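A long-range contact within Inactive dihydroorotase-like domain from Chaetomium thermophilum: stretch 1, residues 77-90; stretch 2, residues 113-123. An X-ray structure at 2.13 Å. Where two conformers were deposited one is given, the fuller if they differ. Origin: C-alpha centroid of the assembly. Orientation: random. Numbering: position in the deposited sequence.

Stretch 1 (77-90) SITATSDNANQISS
Stretch 2, residues 113-123: TQVEAHFDAWP

Ile78 and Thr79 of stretch 1 lie in a strand; the chain stays extended through Ala80 and Thr81 (phi/psi -82/148 and -137/-170), and turns at Ser82 to Asn84 into a short, weakly bonded helix at about residues 85-89. Within this helix, Ile88 N bonds to Asn84 O at 3.3 Å; the bond from Ser89 N to Asn86 O, also 3.3 Å, is weak. Stretch 2 is the last part of a regular helix that ends at Ala121, with bonds such as Phe119 N to Val115 O, 3.1 Å, and Ala121 N to Ala117 O, 2.9 Å. Trp122 leaves helical geometry with phi/psi -98/140, and Pro123 continues extended at -57/139.

The two helices run in nearly the same direction, 29° apart (signed crossing angle -29°), with axes 9.3 Å apart at closest approach. The register runs the same way along both stretches: Ser82 CA lies 5.7 Å from Gln114 CA, Ala85 CA 4.8 Å from His118 CA, and Ser89 CA 5.6 Å from Trp122 CA. The tightest of these pairings falls at an alanine, whose small side chain allows the backbones to come close.

His118 is the centre of the contact. Its CA-to-CB bond points sideways, but chi1 -63° (m) and chi2 -92° bring the ring close to stretch 1. His118 NE2 donates to Thr81 O at 2.7 Å, with an angle of 161° at the hydrogen, so this short, nearly straight bond ties the helix to the extended backbone before the turn. The ring lies between two methyl groups: Ala80 CB is 3.6 Å from the His118 ring centroid on one face, and Ala85 CB is 3.7 Å from that centroid on the opposite face, 18° and 13° off the normal. Alanine suits both places because a single methyl can make a CH-pi contact without bulk. Near the ring plane, Asn84 CB is 3.6 Å from His118 CE1 and Ile88 CD1 is 3.3 Å from His118 ND1; Ile88 has chi1 74° (p) and chi2 -179° (t). His118 ND1, buried here, has no polar partner in the model.

Asn84, with chi1 at -108°, also makes a weak bond from Asn84 ND2 to Thr79 O, 2.8 Å.

Small residues also line the approach of the helices. Ala85 CB lies 4.1 Å from Ala117 CB and 4.1 Å from Ala121 CB, reaching two residues one helical turn apart. Farther along, Ser89 CB packs 3.3 Å from Ala121 O, another place where a short side chain permits close approach to backbone.

At the N-terminal end of the paired segment, Ser82 CB is 3.2 Å from Gln114 OE1; Gln114, with chi1 -54° (m) and chi2 171° (t), is long enough to reach the turn, and its amide is hydrogen-bonded elsewhere in the structure. The CA-to-CB bond of Trp122 points sideways, but with chi1 -175° (t) and chi2 -101° the end of its broad indole comes nearer stretch 1. Trp122 CZ3 lies 4.1 Å from Ile78 CG2, an oblique contact in which isoleucine offers the indole an apolar branch, and 3.9 Å from Ile88 O, which sits at the ring edge.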

# COMPACT_ATOMS: atom_id res chain seq x y z
N SER A 77 -7.07 7.80 5.11
CA SER A 77 -5.92 8.66 5.30
C SER A 77 -6.24 9.99 4.65
O SER A 77 -7.26 10.14 3.97
CB SER A 77 -4.66 8.02 4.70
OG SER A 77 -3.49 8.77 5.00
N ILE A 78 -5.37 10.98 4.86
CA ILE A 78 -5.61 12.33 4.37
C ILE A 78 -4.33 12.91 3.80
O ILE A 78 -3.23 12.69 4.33
CB ILE A 78 -6.17 13.23 5.49
CG1 ILE A 78 -6.53 14.60 4.91
CG2 ILE A 78 -5.18 13.36 6.64
CD1 ILE A 78 -7.71 15.25 5.63
N THR A 79 -4.47 13.66 2.71
CA THR A 79 -3.35 14.24 1.98
C THR A 79 -3.02 15.63 2.50
O THR A 79 -3.91 16.45 2.74
CB THR A 79 -3.67 14.34 0.49
OG1 THR A 79 -4.35 13.15 0.07
CG2 THR A 79 -2.41 14.53 -0.33
N ALA A 80 -1.73 15.90 2.64
CA ALA A 80 -1.27 17.23 3.01
C ALA A 80 -1.21 18.13 1.78
O ALA A 80 -0.94 17.68 0.66
CB ALA A 80 0.10 17.16 3.68
N THR A 81 -1.47 19.42 2.00
CA THR A 81 -1.34 20.43 0.96
C THR A 81 -0.65 21.64 1.58
O THR A 81 -0.15 21.57 2.71
CB THR A 81 -2.71 20.80 0.36
OG1 THR A 81 -3.49 21.53 1.32
CG2 THR A 81 -3.47 19.56 -0.09
N SER A 82 -0.64 22.74 0.84
CA SER A 82 0.07 23.94 1.27
C SER A 82 -0.62 24.62 2.45
O SER A 82 0.05 25.15 3.35
CB SER A 82 0.20 24.92 0.10
OG SER A 82 -0.75 24.64 -0.92
N ASP A 83 -1.95 24.62 2.47
CA ASP A 83 -2.74 25.31 3.49
C ASP A 83 -3.63 24.36 4.28
O ASP A 83 -4.63 24.79 4.86
CB ASP A 83 -3.58 26.41 2.85
CG ASP A 83 -4.25 25.96 1.57
OD1 ASP A 83 -4.16 26.70 0.56
OD2 ASP A 83 -4.84 24.87 1.56
N ASN A 84 -3.29 23.07 4.31
CA ASN A 84 -4.13 22.03 4.90
C ASN A 84 -3.92 21.83 6.40
O ASN A 84 -4.86 21.45 7.10
CB ASN A 84 -3.85 20.69 4.21
CG ASN A 84 -4.98 20.24 3.31
OD1 ASN A 84 -5.65 21.05 2.69
ND2 ASN A 84 -5.19 18.92 3.24
N ALA A 85 -2.70 22.07 6.90
CA ALA A 85 -2.31 21.58 8.21
C ALA A 85 -3.35 21.84 9.28
O ALA A 85 -3.45 21.09 10.26
CB ALA A 85 -0.98 22.21 8.62
N ASN A 86 -4.17 22.88 9.10
CA ASN A 86 -5.13 23.27 10.13
C ASN A 86 -6.33 22.33 10.15
O ASN A 86 -6.60 21.67 11.17
CB ASN A 86 -5.59 24.72 9.90
CG ASN A 86 -5.83 25.04 8.42
OD1 ASN A 86 -6.00 24.14 7.60
ND2 ASN A 86 -5.83 26.33 8.09
N GLN A 87 -7.07 22.24 9.04
CA GLN A 87 -8.31 21.47 9.06
C GLN A 87 -8.05 19.98 9.21
O GLN A 87 -8.81 19.28 9.89
CB GLN A 87 -9.15 21.75 7.80
CG GLN A 87 -8.40 22.17 6.55
CD GLN A 87 -9.32 22.29 5.35
OE1 GLN A 87 -10.51 21.99 5.44
NE2 GLN A 87 -8.78 22.74 4.23
N ILE A 88 -6.99 19.45 8.58
CA ILE A 88 -6.78 18.01 8.65
C ILE A 88 -6.41 17.60 10.07
O ILE A 88 -6.65 16.45 10.47
CB ILE A 88 -5.72 17.56 7.63
CG1 ILE A 88 -4.32 17.98 8.06
CG2 ILE A 88 -6.06 18.13 6.25
CD1 ILE A 88 -3.24 17.58 7.09
N SER A 89 -5.85 18.51 10.87
CA SER A 89 -5.50 18.20 12.25
C SER A 89 -6.74 18.05 13.13
O SER A 89 -6.75 17.21 14.04
CB SER A 89 -4.58 19.27 12.83
OG SER A 89 -4.98 19.66 14.13
N SER A 90 -7.78 18.84 12.89
CA SER A 90 -9.01 18.74 13.67
C SER A 90 -9.77 17.45 13.40
O SER A 90 -10.76 17.17 14.08
CB SER A 90 -9.92 19.93 13.39
OG SER A 90 -10.27 20.02 12.02
N THR A 113 9.05 24.64 4.83
CA THR A 113 8.15 25.32 5.76
C THR A 113 6.76 24.69 5.71
O THR A 113 6.17 24.40 6.76
CB THR A 113 8.09 26.81 5.43
OG1 THR A 113 9.42 27.36 5.43
CG2 THR A 113 7.24 27.56 6.45
N GLN A 114 6.23 24.47 4.51
CA GLN A 114 4.89 23.92 4.38
C GLN A 114 4.78 22.56 5.05
O GLN A 114 3.78 22.28 5.73
CB GLN A 114 4.50 23.82 2.91
CG GLN A 114 4.63 25.11 2.12
CD GLN A 114 4.43 24.90 0.63
OE1 GLN A 114 3.40 24.38 0.20
NE2 GLN A 114 5.43 25.28 -0.16
N VAL A 115 5.79 21.71 4.88
CA VAL A 115 5.77 20.40 5.52
C VAL A 115 5.94 20.55 7.03
O VAL A 115 5.33 19.82 7.81
CB VAL A 115 6.84 19.49 4.91
CG1 VAL A 115 6.97 18.18 5.68
CG2 VAL A 115 6.52 19.20 3.45
N GLU A 116 6.76 21.51 7.46
CA GLU A 116 6.96 21.73 8.89
C GLU A 116 5.65 22.05 9.59
O GLU A 116 5.44 21.65 10.73
CB GLU A 116 7.98 22.86 9.11
CG GLU A 116 8.06 23.39 10.54
CD GLU A 116 8.58 22.37 11.54
OE1 GLU A 116 9.09 21.32 11.10
OE2 GLU A 116 8.48 22.62 12.76
N ALA A 117 4.76 22.78 8.91
CA ALA A 117 3.48 23.13 9.52
C ALA A 117 2.70 21.88 9.90
O ALA A 117 2.20 21.76 11.03
CB ALA A 117 2.67 24.01 8.56
N HIS A 118 2.60 20.92 8.98
CA HIS A 118 1.92 19.66 9.29
C HIS A 118 2.61 18.92 10.43
O HIS A 118 1.95 18.39 11.33
CB HIS A 118 1.86 18.78 8.04
CG HIS A 118 1.06 19.38 6.93
ND1 HIS A 118 -0.29 19.12 6.76
CD2 HIS A 118 1.41 20.21 5.92
CE1 HIS A 118 -0.72 19.78 5.69
NE2 HIS A 118 0.29 20.44 5.17
N PHE A 119 3.95 18.88 10.42
CA PHE A 119 4.67 18.26 11.52
C PHE A 119 4.36 18.93 12.86
O PHE A 119 4.39 18.27 13.90
CB PHE A 119 6.18 18.30 11.25
CG PHE A 119 6.69 17.10 10.51
CD1 PHE A 119 6.48 16.97 9.16
CD2 PHE A 119 7.39 16.11 11.18
CE1 PHE A 119 6.95 15.87 8.48
CE2 PHE A 119 7.86 15.01 10.51
CZ PHE A 119 7.65 14.89 9.15
N ASP A 120 4.07 20.23 12.84
CA ASP A 120 3.67 20.94 14.05
C ASP A 120 2.22 20.68 14.44
O ASP A 120 1.89 20.66 15.63
CB ASP A 120 3.88 22.45 13.87
CG ASP A 120 5.33 22.81 13.64
OD1 ASP A 120 6.22 22.09 14.14
OD2 ASP A 120 5.59 23.82 12.95
N ALA A 121 1.34 20.48 13.46
CA ALA A 121 -0.10 20.36 13.70
C ALA A 121 -0.58 18.92 13.83
O ALA A 121 -1.69 18.69 14.31
CB ALA A 121 -0.87 21.04 12.57
N TRP A 122 0.23 17.94 13.43
CA TRP A 122 -0.22 16.55 13.39
C TRP A 122 0.24 15.80 14.63
O TRP A 122 1.37 16.00 15.09
CB TRP A 122 0.33 15.87 12.13
CG TRP A 122 -0.15 14.46 11.91
CD1 TRP A 122 0.53 13.31 12.18
CD2 TRP A 122 -1.40 14.06 11.34
NE1 TRP A 122 -0.22 12.22 11.82
CE2 TRP A 122 -1.41 12.65 11.31
CE3 TRP A 122 -2.52 14.75 10.86
CZ2 TRP A 122 -2.50 11.92 10.82
CZ3 TRP A 122 -3.60 14.03 10.37
CH2 TRP A 122 -3.58 12.63 10.36
N PRO A 123 -0.59 14.93 15.22
CA PRO A 123 -0.18 14.23 16.44
C PRO A 123 1.11 13.45 16.25
O PRO A 123 1.31 12.78 15.23
CB PRO A 123 -1.37 13.31 16.74
CG PRO A 123 -2.53 13.97 16.09
CD PRO A 123 -1.99 14.64 14.86